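Local structure of putative immunoglobulin-blocking virulence protein (Mycoplasma mycoides subsp. capri, 7ADK) at residues Ser399-Ile404 with Gly416-Leu421; Ile446-Ile451 with Ile474-Leu479; Thr553-Gln558 with Gly608-Arg613; Thr639-Tyr644 with Pro675-Ser680. The protein probably blocks host immunoglobulins as a virulence factor of the mycoplasma, and is assembled here with a lipoprotein partner. One frame throughout, in Å; residues are numbered along the deposited sequence.

How the contacts relate
Read from the N terminus, the four contacts follow one another in series, none nested in or crossing another. Contact 1 closes a beta hairpin across an 11-residue connection. Contact 2 closes a longer loop, containing helix 464-467, between parallel strands of the same mixed sheet; strands 415-422 and 448-454 are neighbours, so the two contacts touch, with centres 10 Å apart. The chain then moves to a second, wholly parallel sheet, the nearest atoms of contacts 2 and 3 being about 12 Å apart. Contact 3 closes a 49-residue loop carrying helix 567-579, and contact 4 a 30-residue one; neighbouring strands 608-610 and 640-643 join them, again with centres 10 Å apart.

Contact 1. Residues Ser399-Ile404 with Gly416-Leu421; sequences SKLERI and GLVLDL
S399 pairs with V418, K400 with L417 and L401 with G416, three antiparallel couples that illustrate how a hairpin is stitched by its backbone while its side chains add comparatively little. S399 and V418 form a hydrogen-bonded pair: S399 N reaches V418 O at 3.0 Å, and V418 N returns the bond to S399 O at 2.8 Å. L401 and G416 repeat the pattern, L401 N to G416 O and G416 N to L401 O both measuring 2.9 Å. Between them lies the non-hydrogen-bonded pair of K400 and L417, where the CA of K400 makes a CA-H...O contact with G416 O.

Apolar and van der Waals contacts divide between the faces. On the face of S399, L401 and V418, the L401 branch CD1 approaches V418 CG2 at 4.1 Å. The OG of S399, set between its own N and carbonyl carbon (chi1 61°), lies 3.9 Å from V418 CB. On the other face the K400 chain leaves with CG anti to its N (chi1 -173°) and then bends at each later torsion; its CE comes 4.3 Å from L417 CD1.

Strand 375-379 runs antiparallel along the far edge of 396-403, with backbone bonds between K400 and E378 and between E402 and V376, and the salt bridge of D420 to R397 spans the hairpin beyond S399. Beyond 415-422 the sheet turns parallel, V418 packing on S448 and R450 of strand 448-454.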
loop_
_atom_site.group_PDB
_atom_site.type_symbol
_atom_site.label_atom_id
_atom_site.label_comp_id
_atom_site.label_asym_id
_atom_site.label_seq_id
_atom_site.Cartn_x
_atom_site.Cartn_y
_atom_site.Cartn_z
ATOM N N SER A 399 -21.730 20.366 23.197
ATOM C CA SER A 399 -20.808 21.107 24.055
ATOM C C SER A 399 -21.004 22.607 23.904
ATOM O O SER A 399 -21.382 23.098 22.855
ATOM C CB SER A 399 -19.363 20.672 23.837
ATOM O OG SER A 399 -18.897 20.866 22.564
ATOM N N LYS A 400 -20.764 23.347 24.977
ATOM C CA LYS A 400 -20.867 24.805 25.059
ATOM C C LYS A 400 -19.457 25.386 25.041
ATOM O O LYS A 400 -18.618 24.954 25.817
ATOM C CB LYS A 400 -21.623 25.155 26.352
ATOM C CG LYS A 400 -21.978 26.641 26.521
ATOM C CD LYS A 400 -23.150 27.144 25.668
ATOM C CE LYS A 400 -24.489 26.468 25.992
ATOM N NZ LYS A 400 -24.966 26.748 27.355
ATOM N N LEU A 401 -19.190 26.358 24.185
ATOM C CA LEU A 401 -18.002 27.208 24.247
ATOM C C LEU A 401 -18.393 28.573 24.816
ATOM O O LEU A 401 -19.388 29.133 24.376
ATOM C CB LEU A 401 -17.403 27.378 22.845
ATOM C CG LEU A 401 -16.268 26.404 22.521
ATOM C CD1 LEU A 401 -16.724 24.961 22.390
ATOM C CD2 LEU A 401 -15.621 26.800 21.213
ATOM N N GLU A 402 -17.603 29.144 25.728
ATOM C CA GLU A 402 -17.703 30.544 26.170
ATOM C C GLU A 402 -16.331 31.241 26.208
ATOM O O GLU A 402 -15.317 30.632 26.551
ATOM C CB GLU A 402 -18.470 30.652 27.497
ATOM C CG GLU A 402 -17.854 29.878 28.665
ATOM C CD GLU A 402 -18.612 30.034 29.990
ATOM O OE1 GLU A 402 -18.006 29.833 31.068
ATOM O OE2 GLU A 402 -19.826 30.336 29.993
ATOM N N ARG A 403 -16.279 32.518 25.813
ATOM C CA ARG A 403 -15.055 33.339 25.803
ATOM C C ARG A 403 -14.674 33.705 27.247
ATOM O O ARG A 403 -15.517 34.192 27.996
ATOM C CB ARG A 403 -15.263 34.570 24.897
ATOM C CG ARG A 403 -13.950 35.199 24.428
ATOM C CD ARG A 403 -14.091 36.552 23.716
ATOM N NE ARG A 403 -14.421 36.449 22.285
ATOM C CZ ARG A 403 -15.541 36.783 21.677
ATOM N NH1 ARG A 403 -15.685 36.686 20.400
ATOM N NH2 ARG A 403 -16.575 37.229 22.302
ATOM N N ILE A 404 -13.423 33.479 27.656
ATOM C CA ILE A 404 -12.983 33.581 29.056
ATOM C C ILE A 404 -13.077 35.022 29.572
ATOM O O ILE A 404 -13.632 35.247 30.641
ATOM C CB ILE A 404 -11.580 32.958 29.214
ATOM C CG1 ILE A 404 -11.666 31.425 29.050
ATOM C CG2 ILE A 404 -10.944 33.303 30.563
ATOM C CD1 ILE A 404 -10.321 30.720 28.911
ATOM N N GLY A 416 -21.399 29.825 22.411
ATOM C CA GLY A 416 -21.990 29.050 21.332
ATOM C C GLY A 416 -22.169 27.584 21.675
ATOM O O GLY A 416 -21.288 26.956 22.258
ATOM N N LEU A 417 -23.326 27.044 21.315
ATOM C CA LEU A 417 -23.628 25.622 21.362
ATOM C C LEU A 417 -23.044 24.926 20.130
ATOM O O LEU A 417 -23.193 25.394 19.005
ATOM C CB LEU A 417 -25.147 25.466 21.486
ATOM C CG LEU A 417 -25.667 24.050 21.737
ATOM C CD1 LEU A 417 -25.127 23.442 23.018
ATOM C CD2 LEU A 417 -27.178 24.114 21.847
ATOM N N VAL A 418 -22.377 23.800 20.334
ATOM C CA VAL A 418 -21.672 23.023 19.317
ATOM C C VAL A 418 -22.218 21.601 19.306
ATOM O O VAL A 418 -22.321 20.984 20.361
ATOM C CB VAL A 418 -20.153 23.053 19.576
ATOM C CG1 VAL A 418 -19.367 22.231 18.553
ATOM C CG2 VAL A 418 -19.640 24.497 19.592
ATOM N N LEU A 419 -22.578 21.084 18.132
ATOM C CA LEU A 419 -23.059 19.723 17.929
ATOM C C LEU A 419 -21.963 18.877 17.270
ATOM O O LEU A 419 -21.497 19.200 16.180
ATOM C CB LEU A 419 -24.360 19.800 17.118
ATOM C CG LEU A 419 -24.979 18.465 16.686
ATOM C CD1 LEU A 419 -25.111 17.473 17.832
ATOM C CD2 LEU A 419 -26.360 18.696 16.126
ATOM N N ASP A 420 -21.587 17.788 17.937
ATOM C CA ASP A 420 -20.582 16.785 17.570
ATOM C C ASP A 420 -21.311 15.496 17.156
ATOM O O ASP A 420 -22.033 14.890 17.949
ATOM C CB ASP A 420 -19.624 16.652 18.777
ATOM C CG ASP A 420 -18.748 15.392 18.928
ATOM O OD1 ASP A 420 -18.698 14.530 18.027
ATOM O OD2 ASP A 420 -18.061 15.280 19.969
ATOM N N LEU A 421 -21.170 15.093 15.887
ATOM C CA LEU A 421 -21.731 13.868 15.304
ATOM C C LEU A 421 -20.604 12.962 14.796
ATOM O O LEU A 421 -20.036 13.206 13.730
ATOM C CB LEU A 421 -22.689 14.233 14.154
ATOM C CG LEU A 421 -24.043 14.793 14.611
ATOM C CD1 LEU A 421 -24.717 15.569 13.493
ATOM C CD2 LEU A 421 -24.984 13.677 15.026
#

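Contact 2. Residues Ile446-Ile451 with Ile474-Leu479; sequences ITSYRI and IQQLEL
E478 OE1 is gripped by two nitrogens of R450, NE at 2.7 Å and NH1 at 2.8 Å, in a side-on salt bridge that concentrates both bonds on one oxygen. The oxygen lies in the guanidinium plane, yet the two flat groups stand 81° apart: NE meets OE1 from above the carboxylate plane, whereas NH1 comes nearly along the C-O axis. The other carboxylate oxygen, OE2, bonds to Y372 OH, and R450 NH2 to A368 O, so each member of this buried ion pair has a further partner. On the same face Q476 NE2 donates to S448 OG at 2.9 Å, the hydroxyl oxygen lying close to the amide plane.

The strands themselves, 448-454 and 473-481, are the parallel pair of a beta-alpha-beta unit whose connection carries helix 464-467. E478 N bonds to Y449 O, and E478 O receives I451 N.

Hydrophobic groups take over on the other face. I474 CG2 meets the Y449 ring at its edge, 4.0 Å from CD2, while I446 CG2 sits over the ring centre. L477 CD1 touches Y449 CB at 3.9 Å. Further along, I451 and L479 run abreast, CG1 of I451 3.8 Å from L479 CD2.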
loop_
_atom_site.group_PDB
_atom_site.type_symbol
_atom_site.label_atom_id
_atom_site.label_comp_id
_atom_site.label_asym_id
_atom_site.label_seq_id
_atom_site.Cartn_x
_atom_site.Cartn_y
_atom_site.Cartn_z
ATOM N N ILE A 446 -27.396 26.356 16.792
ATOM C CA ILE A 446 -26.060 25.741 16.824
ATOM C C ILE A 446 -25.044 26.664 16.138
ATOM O O ILE A 446 -25.228 27.056 14.989
ATOM C CB ILE A 446 -26.104 24.336 16.183
ATOM C CG1 ILE A 446 -27.138 23.384 16.817
ATOM C CG2 ILE A 446 -24.728 23.676 16.165
ATOM C CD1 ILE A 446 -26.964 23.107 18.296
ATOM N N THR A 447 -23.958 27.006 16.824
ATOM C CA THR A 447 -22.861 27.823 16.278
ATOM C C THR A 447 -21.881 26.975 15.464
ATOM O O THR A 447 -21.354 27.432 14.464
ATOM C CB THR A 447 -22.141 28.575 17.407
ATOM O OG1 THR A 447 -23.045 29.466 18.013
ATOM C CG2 THR A 447 -20.968 29.431 16.962
ATOM N N SER A 448 -21.641 25.727 15.844
ATOM C CA SER A 448 -20.799 24.820 15.076
ATOM C C SER A 448 -21.431 23.447 14.960
ATOM O O SER A 448 -21.705 22.805 15.966
ATOM C CB SER A 448 -19.422 24.732 15.719
ATOM O OG SER A 448 -18.655 23.716 15.123
ATOM N N TYR A 449 -21.555 22.947 13.749
ATOM C CA TYR A 449 -21.748 21.527 13.491
ATOM C C TYR A 449 -20.377 20.917 13.211
ATOM O O TYR A 449 -19.633 21.470 12.407
ATOM C CB TYR A 449 -22.692 21.331 12.309
ATOM C CG TYR A 449 -24.086 21.864 12.502
ATOM C CD1 TYR A 449 -25.058 21.073 13.130
ATOM C CD2 TYR A 449 -24.405 23.156 12.060
ATOM C CE1 TYR A 449 -26.356 21.568 13.314
ATOM C CE2 TYR A 449 -25.699 23.660 12.253
ATOM C CZ TYR A 449 -26.671 22.866 12.878
ATOM O OH TYR A 449 -27.922 23.351 13.039
ATOM N N ARG A 450 -20.031 19.804 13.868
ATOM C CA ARG A 450 -18.808 19.019 13.633
ATOM C C ARG A 450 -19.207 17.610 13.203
ATOM O O ARG A 450 -19.783 16.878 14.000
ATOM C CB ARG A 450 -17.918 18.940 14.890
ATOM C CG ARG A 450 -17.683 20.247 15.664
ATOM C CD ARG A 450 -16.763 19.991 16.868
ATOM N NE ARG A 450 -15.371 19.928 16.435
ATOM C CZ ARG A 450 -14.352 19.241 16.892
ATOM N NH1 ARG A 450 -13.222 19.487 16.330
ATOM N NH2 ARG A 450 -14.408 18.366 17.848
ATOM N N ILE A 451 -18.915 17.222 11.964
ATOM C CA ILE A 451 -19.216 15.893 11.432
ATOM C C ILE A 451 -17.899 15.121 11.359
ATOM O O ILE A 451 -17.023 15.494 10.585
ATOM C CB ILE A 451 -19.918 15.984 10.062
ATOM C CG1 ILE A 451 -21.067 17.011 9.952
ATOM C CG2 ILE A 451 -20.402 14.596 9.642
ATOM C CD1 ILE A 451 -22.271 16.804 10.859
ATOM N N ILE A 474 -25.402 29.247 8.502
ATOM C CA ILE A 474 -24.594 28.500 9.483
ATOM C C ILE A 474 -23.359 29.306 9.891
ATOM O O ILE A 474 -22.624 29.779 9.036
ATOM C CB ILE A 474 -24.143 27.137 8.911
ATOM C CG1 ILE A 474 -25.322 26.296 8.406
ATOM C CG2 ILE A 474 -23.319 26.356 9.924
ATOM C CD1 ILE A 474 -24.902 24.984 7.762
ATOM N N GLN A 475 -23.066 29.396 11.185
ATOM C CA GLN A 475 -21.843 30.033 11.679
ATOM C C GLN A 475 -20.577 29.246 11.276
ATOM O O GLN A 475 -19.754 29.758 10.523
ATOM C CB GLN A 475 -21.941 30.254 13.191
ATOM C CG GLN A 475 -22.818 31.428 13.625
ATOM C CD GLN A 475 -22.202 32.805 13.411
ATOM O OE1 GLN A 475 -21.108 32.979 12.898
ATOM N NE2 GLN A 475 -22.876 33.837 13.842
ATOM N N GLN A 476 -20.447 27.990 11.712
ATOM C CA GLN A 476 -19.313 27.104 11.433
ATOM C C GLN A 476 -19.755 25.705 11.004
ATOM O O GLN A 476 -20.722 25.156 11.530
ATOM C CB GLN A 476 -18.397 27.080 12.662
ATOM C CG GLN A 476 -17.438 25.904 12.791
ATOM C CD GLN A 476 -16.364 26.143 13.845
ATOM O OE1 GLN A 476 -15.525 27.014 13.746
ATOM N NE2 GLN A 476 -16.354 25.400 14.912
ATOM N N LEU A 477 -19.007 25.107 10.077
ATOM C CA LEU A 477 -19.093 23.698 9.721
ATOM C C LEU A 477 -17.688 23.098 9.716
ATOM O O LEU A 477 -16.867 23.512 8.906
ATOM C CB LEU A 477 -19.798 23.583 8.358
ATOM C CG LEU A 477 -20.045 22.146 7.888
ATOM C CD1 LEU A 477 -21.051 21.418 8.768
ATOM C CD2 LEU A 477 -20.574 22.157 6.471
ATOM N N GLU A 478 -17.409 22.129 10.583
ATOM C CA GLU A 478 -16.180 21.332 10.540
ATOM C C GLU A 478 -16.516 19.943 9.994
ATOM O O GLU A 478 -17.315 19.213 10.580
ATOM C CB GLU A 478 -15.504 21.216 11.920
ATOM C CG GLU A 478 -14.996 22.537 12.514
ATOM C CD GLU A 478 -14.349 22.430 13.912
ATOM O OE1 GLU A 478 -14.152 21.314 14.426
ATOM O OE2 GLU A 478 -14.008 23.466 14.520
ATOM N N LEU A 479 -15.901 19.562 8.877
ATOM C CA LEU A 479 -16.031 18.243 8.269
ATOM C C LEU A 479 -14.692 17.525 8.385
ATOM O O LEU A 479 -13.701 18.019 7.856
ATOM C CB LEU A 479 -16.450 18.380 6.794
ATOM C CG LEU A 479 -17.744 19.158 6.512
ATOM C CD1 LEU A 479 -18.002 19.223 5.012
ATOM C CD2 LEU A 479 -18.957 18.541 7.180
#

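Contact 3. Residues Thr553-Gln558 with Gly608-Arg613; sequences TLAFDQ and GLDFSR
T553 to A555 run beside G608 to D610 as parallel strands 21° apart, joined by nearly straight bonds from L554 N to G608 O (3.0 Å) and from D610 N to L554 O (2.9 Å). They are neighbours in a five-strand parallel sheet whose spatial order follows the order in sequence, an arrangement consistent with a solenoid such as that of leucine-rich repeats. The pairing then fades: the bond from F556 N to D610 O is weak.

L554, L609 and F556 turn their hydrophobic groups to one face, packed against helix 567-579. L609 CD2 meets the F556 ring at its edge, 3.8 Å from CE2. F611 runs alongside F556, its CE1 3.7 Å from F556 CD2. On the other face T553 CG2 touches D610 CB at 3.9 Å.

Past the strands, R613 CB is directed toward 553-558, and the chain, extended from CG to NE, passes D557 with CD 3.5 Å from D557 OD1. This is packing rather than a salt bridge; D557 OD2 pairs instead with K464. Around the corner D610 forms an Asx turn. Its OD1 collects two bonds: S612 N, at 3.0 Å, comes from above the carboxylate plane, while S612 OG, at 2.6 Å, donates into the syn lone pair of that oxygen.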
loop_
_atom_site.group_PDB
_atom_site.type_symbol
_atom_site.label_atom_id
_atom_site.label_comp_id
_atom_site.label_asym_id
_atom_site.label_seq_id
_atom_site.Cartn_x
_atom_site.Cartn_y
_atom_site.Cartn_z
ATOM N N THR A 553 -6.514 19.781 -6.946
ATOM C CA THR A 553 -7.506 19.333 -7.944
ATOM C C THR A 553 -8.792 20.140 -7.854
ATOM O O THR A 553 -9.308 20.355 -6.765
ATOM C CB THR A 553 -7.851 17.840 -7.789
ATOM O OG1 THR A 553 -6.716 17.061 -8.001
ATOM C CG2 THR A 553 -8.884 17.315 -8.777
ATOM N N LEU A 554 -9.346 20.499 -9.013
ATOM C CA LEU A 554 -10.734 20.913 -9.175
ATOM C C LEU A 554 -11.528 19.774 -9.828
ATOM O O LEU A 554 -11.173 19.332 -10.914
ATOM C CB LEU A 554 -10.799 22.184 -10.034
ATOM C CG LEU A 554 -9.999 23.384 -9.529
ATOM C CD1 LEU A 554 -10.257 24.578 -10.432
ATOM C CD2 LEU A 554 -10.389 23.740 -8.109
ATOM N N ALA A 555 -12.602 19.309 -9.191
ATOM C CA ALA A 555 -13.427 18.199 -9.669
ATOM C C ALA A 555 -14.895 18.613 -9.824
ATOM O O ALA A 555 -15.594 18.793 -8.838
ATOM C CB ALA A 555 -13.283 17.012 -8.723
ATOM N N PHE A 556 -15.386 18.742 -11.053
ATOM C CA PHE A 556 -16.780 19.083 -11.338
ATOM C C PHE A 556 -17.696 17.849 -11.286
ATOM O O PHE A 556 -17.251 16.734 -11.555
ATOM C CB PHE A 556 -16.843 19.843 -12.661
ATOM C CG PHE A 556 -16.137 21.182 -12.599
ATOM C CD1 PHE A 556 -16.838 22.315 -12.155
ATOM C CD2 PHE A 556 -14.784 21.300 -12.954
ATOM C CE1 PHE A 556 -16.199 23.562 -12.088
ATOM C CE2 PHE A 556 -14.145 22.548 -12.887
ATOM C CZ PHE A 556 -14.852 23.680 -12.458
ATOM N N ASP A 557 -18.963 18.033 -10.926
ATOM C CA ASP A 557 -19.945 16.956 -10.781
ATOM C C ASP A 557 -20.922 16.928 -11.974
ATOM O O ASP A 557 -20.923 17.817 -12.824
ATOM C CB ASP A 557 -20.629 17.043 -9.400
ATOM C CG ASP A 557 -21.128 15.689 -8.858
ATOM O OD1 ASP A 557 -21.123 14.683 -9.604
ATOM O OD2 ASP A 557 -21.506 15.618 -7.665
ATOM N N GLN A 558 -21.739 15.884 -12.098
ATOM C CA GLN A 558 -22.553 15.667 -13.302
ATOM C C GLN A 558 -23.590 16.762 -13.569
ATOM O O GLN A 558 -23.803 17.126 -14.719
ATOM C CB GLN A 558 -23.231 14.295 -13.265
ATOM C CG GLN A 558 -23.980 13.931 -14.556
ATOM C CD GLN A 558 -23.113 13.971 -15.819
ATOM O OE1 GLN A 558 -22.462 13.015 -16.207
ATOM N NE2 GLN A 558 -23.078 15.067 -16.530
ATOM N N GLY A 608 -4.565 20.632 -11.237
ATOM C CA GLY A 608 -5.315 19.472 -11.714
ATOM C C GLY A 608 -6.769 19.767 -12.078
ATOM O O GLY A 608 -7.449 20.498 -11.367
ATOM N N LEU A 609 -7.275 19.142 -13.147
ATOM C CA LEU A 609 -8.699 19.060 -13.480
ATOM C C LEU A 609 -9.173 17.613 -13.542
ATOM O O LEU A 609 -8.628 16.808 -14.282
ATOM C CB LEU A 609 -9.006 19.767 -14.809
ATOM C CG LEU A 609 -9.276 21.271 -14.698
ATOM C CD1 LEU A 609 -9.374 21.860 -16.093
ATOM C CD2 LEU A 609 -10.594 21.567 -14.000
ATOM N N ASP A 610 -10.233 17.299 -12.811
ATOM C CA ASP A 610 -10.918 16.009 -12.847
ATOM C C ASP A 610 -12.343 16.147 -13.411
ATOM O O ASP A 610 -13.187 16.862 -12.872
ATOM C CB ASP A 610 -10.889 15.389 -11.444
ATOM C CG ASP A 610 -11.701 14.096 -11.345
ATOM O OD1 ASP A 610 -11.724 13.328 -12.326
ATOM O OD2 ASP A 610 -12.361 13.856 -10.314
ATOM N N PHE A 611 -12.621 15.421 -14.489
ATOM C CA PHE A 611 -13.928 15.316 -15.116
ATOM C C PHE A 611 -14.529 13.907 -15.029
ATOM O O PHE A 611 -15.492 13.610 -15.717
ATOM C CB PHE A 611 -13.850 15.870 -16.541
ATOM C CG PHE A 611 -13.489 17.340 -16.631
ATOM C CD1 PHE A 611 -14.354 18.306 -16.094
ATOM C CD2 PHE A 611 -12.327 17.755 -17.295
ATOM C CE1 PHE A 611 -14.083 19.673 -16.246
ATOM C CE2 PHE A 611 -12.048 19.123 -17.443
ATOM C CZ PHE A 611 -12.927 20.083 -16.917
ATOM N N SER A 612 -14.038 13.029 -14.155
ATOM C CA SER A 612 -14.537 11.657 -13.974
ATOM C C SER A 612 -16.028 11.532 -13.638
ATOM O O SER A 612 -16.662 10.542 -13.990
ATOM C CB SER A 612 -13.774 10.972 -12.850
ATOM O OG SER A 612 -12.400 10.986 -13.118
ATOM N N ARG A 613 -16.620 12.517 -12.960
ATOM C CA ARG A 613 -18.054 12.504 -12.631
ATOM C C ARG A 613 -18.930 13.053 -13.758
ATOM O O ARG A 613 -20.133 12.858 -13.697
ATOM C CB ARG A 613 -18.318 13.278 -11.337
ATOM C CG ARG A 613 -17.594 12.737 -10.104
ATOM C CD ARG A 613 -17.817 13.682 -8.935
ATOM N NE ARG A 613 -17.015 13.331 -7.764
ATOM C CZ ARG A 613 -16.660 14.129 -6.780
ATOM N NH1 ARG A 613 -16.990 15.376 -6.743
ATOM N NH2 ARG A 613 -15.950 13.689 -5.805
#

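Contact 4. Residues Thr639-Tyr644 with Pro675-Ser680; sequences TELTLY and PKIHFS
H678 and E640 cross obliquely, the imidazole and carboxylate planes 53° apart, and meet through a hydrogen bond from H678 NE2 to E640 OE1 of 2.8 Å. The bond is bent, 135° at the hydrogen: OE1 stays near the ring plane, but NE2 approaches from above the carboxylate. An extended E640 chain, its CG anti to the backbone N (chi1 -170°), runs past the imidazole with CG at the ring's edge. T642 also meets H678, its OG1 lying 3.7 Å from H678 CB.

The opposite face is apolar. L643 and F679 run alongside each other in the same direction, with L643 CD1 3.7 Å from F679 CE1. I677 CG2 comes to 4.3 Å from the same CD1, and Y707 of helix 698-709 packs on both L643 and I677.

At the far end L643 O accepts twice from S680, from N at 3.0 Å and from OG at 3.3 Å, the hydroxyl sitting above the carbonyl plane. Next to it Y644 packs on T683 of the lipoprotein chain. Strand 676-679 is the last of the parallel sheet within this chain; an in-register parallel pair with one polar face and one hydrophobic face is what a leucine-rich-repeat-like solenoid would present.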
loop_
_atom_site.group_PDB
_atom_site.type_symbol
_atom_site.label_atom_id
_atom_site.label_comp_id
_atom_site.label_asym_id
_atom_site.label_seq_id
_atom_site.Cartn_x
_atom_site.Cartn_y
_atom_site.Cartn_z
ATOM N N THR A 639 -1.413 20.736 -15.128
ATOM C CA THR A 639 -0.415 19.661 -15.115
ATOM C C THR A 639 -1.039 18.292 -15.321
ATOM O O THR A 639 -0.358 17.350 -15.703
ATOM C CB THR A 639 0.427 19.664 -13.828
ATOM O OG1 THR A 639 -0.330 19.366 -12.688
ATOM C CG2 THR A 639 1.160 20.969 -13.554
ATOM N N GLU A 640 -2.340 18.160 -15.099
ATOM C CA GLU A 640 -3.037 16.885 -15.060
ATOM C C GLU A 640 -4.504 17.037 -15.462
ATOM O O GLU A 640 -5.158 18.007 -15.082
ATOM C CB GLU A 640 -2.886 16.303 -13.658
ATOM C CG GLU A 640 -3.365 14.866 -13.544
ATOM C CD GLU A 640 -2.766 14.211 -12.301
ATOM O OE1 GLU A 640 -2.127 13.143 -12.411
ATOM O OE2 GLU A 640 -2.908 14.769 -11.195
ATOM N N LEU A 641 -5.019 16.060 -16.207
ATOM C CA LEU A 641 -6.379 16.019 -16.723
ATOM C C LEU A 641 -6.947 14.611 -16.604
ATOM O O LEU A 641 -6.532 13.723 -17.328
ATOM C CB LEU A 641 -6.347 16.484 -18.188
ATOM C CG LEU A 641 -7.701 16.431 -18.910
ATOM C CD1 LEU A 641 -8.683 17.442 -18.337
ATOM C CD2 LEU A 641 -7.516 16.687 -20.395
ATOM N N THR A 642 -7.930 14.407 -15.743
ATOM C CA THR A 642 -8.666 13.141 -15.665
ATOM C C THR A 642 -9.997 13.269 -16.396
ATOM O O THR A 642 -10.724 14.237 -16.219
ATOM C CB THR A 642 -8.854 12.652 -14.226
ATOM O OG1 THR A 642 -7.639 12.665 -13.519
ATOM C CG2 THR A 642 -9.370 11.221 -14.205
ATOM N N LEU A 643 -10.298 12.291 -17.241
ATOM C CA LEU A 643 -11.465 12.198 -18.091
ATOM C C LEU A 643 -12.270 10.952 -17.739
ATOM O O LEU A 643 -11.726 9.901 -17.416
ATOM C CB LEU A 643 -11.000 12.165 -19.553
ATOM C CG LEU A 643 -10.310 13.439 -20.049
ATOM C CD1 LEU A 643 -9.749 13.234 -21.442
ATOM C CD2 LEU A 643 -11.261 14.620 -20.059
ATOM N N TYR A 644 -13.580 11.035 -17.870
ATOM C CA TYR A 644 -14.410 9.850 -17.863
ATOM C C TYR A 644 -14.153 8.974 -19.089
ATOM O O TYR A 644 -14.173 9.471 -20.217
ATOM C CB TYR A 644 -15.866 10.247 -17.766
ATOM C CG TYR A 644 -16.779 9.053 -17.751
ATOM C CD1 TYR A 644 -16.873 8.270 -16.593
ATOM C CD2 TYR A 644 -17.499 8.702 -18.902
ATOM C CE1 TYR A 644 -17.725 7.163 -16.571
ATOM C CE2 TYR A 644 -18.366 7.605 -18.875
ATOM C CZ TYR A 644 -18.492 6.847 -17.701
ATOM O OH TYR A 644 -19.379 5.838 -17.630
ATOM N N PRO A 675 3.279 16.724 -18.647
ATOM C CA PRO A 675 1.996 16.664 -17.959
ATOM C C PRO A 675 1.249 15.340 -18.216
ATOM O O PRO A 675 1.666 14.541 -19.048
ATOM C CB PRO A 675 1.254 17.887 -18.473
ATOM C CG PRO A 675 1.752 18.025 -19.885
ATOM C CD PRO A 675 3.209 17.637 -19.775
ATOM N N LYS A 676 0.147 15.083 -17.509
ATOM C CA LYS A 676 -0.573 13.795 -17.509
ATOM C C LYS A 676 -2.008 13.886 -18.014
ATOM O O LYS A 676 -2.724 14.847 -17.753
ATOM C CB LYS A 676 -0.547 13.147 -16.120
ATOM C CG LYS A 676 0.828 12.600 -15.765
ATOM C CD LYS A 676 0.806 11.783 -14.475
ATOM C CE LYS A 676 2.202 11.245 -14.169
ATOM N NZ LYS A 676 2.223 10.392 -12.974
ATOM N N ILE A 677 -2.453 12.845 -18.709
ATOM C CA ILE A 677 -3.859 12.546 -18.952
ATOM C C ILE A 677 -4.163 11.209 -18.280
ATOM O O ILE A 677 -3.345 10.296 -18.314
ATOM C CB ILE A 677 -4.225 12.580 -20.452
ATOM C CG1 ILE A 677 -4.020 13.977 -21.057
ATOM C CG2 ILE A 677 -5.681 12.143 -20.664
ATOM C CD1 ILE A 677 -4.075 14.015 -22.571
ATOM N N HIS A 678 -5.336 11.106 -17.676
ATOM C CA HIS A 678 -5.861 9.919 -16.996
ATOM C C HIS A 678 -7.287 9.610 -17.446
ATOM O O HIS A 678 -8.012 10.505 -17.860
ATOM C CB HIS A 678 -5.878 10.135 -15.485
ATOM C CG HIS A 678 -4.553 10.111 -14.797
ATOM N ND1 HIS A 678 -3.862 8.967 -14.399
ATOM C CD2 HIS A 678 -3.910 11.203 -14.322
ATOM C CE1 HIS A 678 -2.811 9.404 -13.692
ATOM N NE2 HIS A 678 -2.818 10.741 -13.638
ATOM N N PHE A 679 -7.734 8.373 -17.275
ATOM C CA PHE A 679 -9.114 7.959 -17.527
ATOM C C PHE A 679 -9.699 7.192 -16.344
ATOM O O PHE A 679 -8.990 6.429 -15.695
ATOM C CB PHE A 679 -9.186 7.136 -18.811
ATOM C CG PHE A 679 -8.820 7.877 -20.073
ATOM C CD1 PHE A 679 -9.712 8.815 -20.599
ATOM C CD2 PHE A 679 -7.596 7.651 -20.719
ATOM C CE1 PHE A 679 -9.379 9.534 -21.750
ATOM C CE2 PHE A 679 -7.256 8.377 -21.868
ATOM C CZ PHE A 679 -8.149 9.323 -22.384
ATOM N N SER A 680 -10.996 7.327 -16.084
ATOM C CA SER A 680 -11.664 6.702 -14.928
ATOM C C SER A 680 -11.587 5.166 -14.846
ATOM O O SER A 680 -11.699 4.602 -13.762
ATOM C CB SER A 680 -13.132 7.121 -14.908
ATOM O OG SER A 680 -13.253 8.515 -14.903
#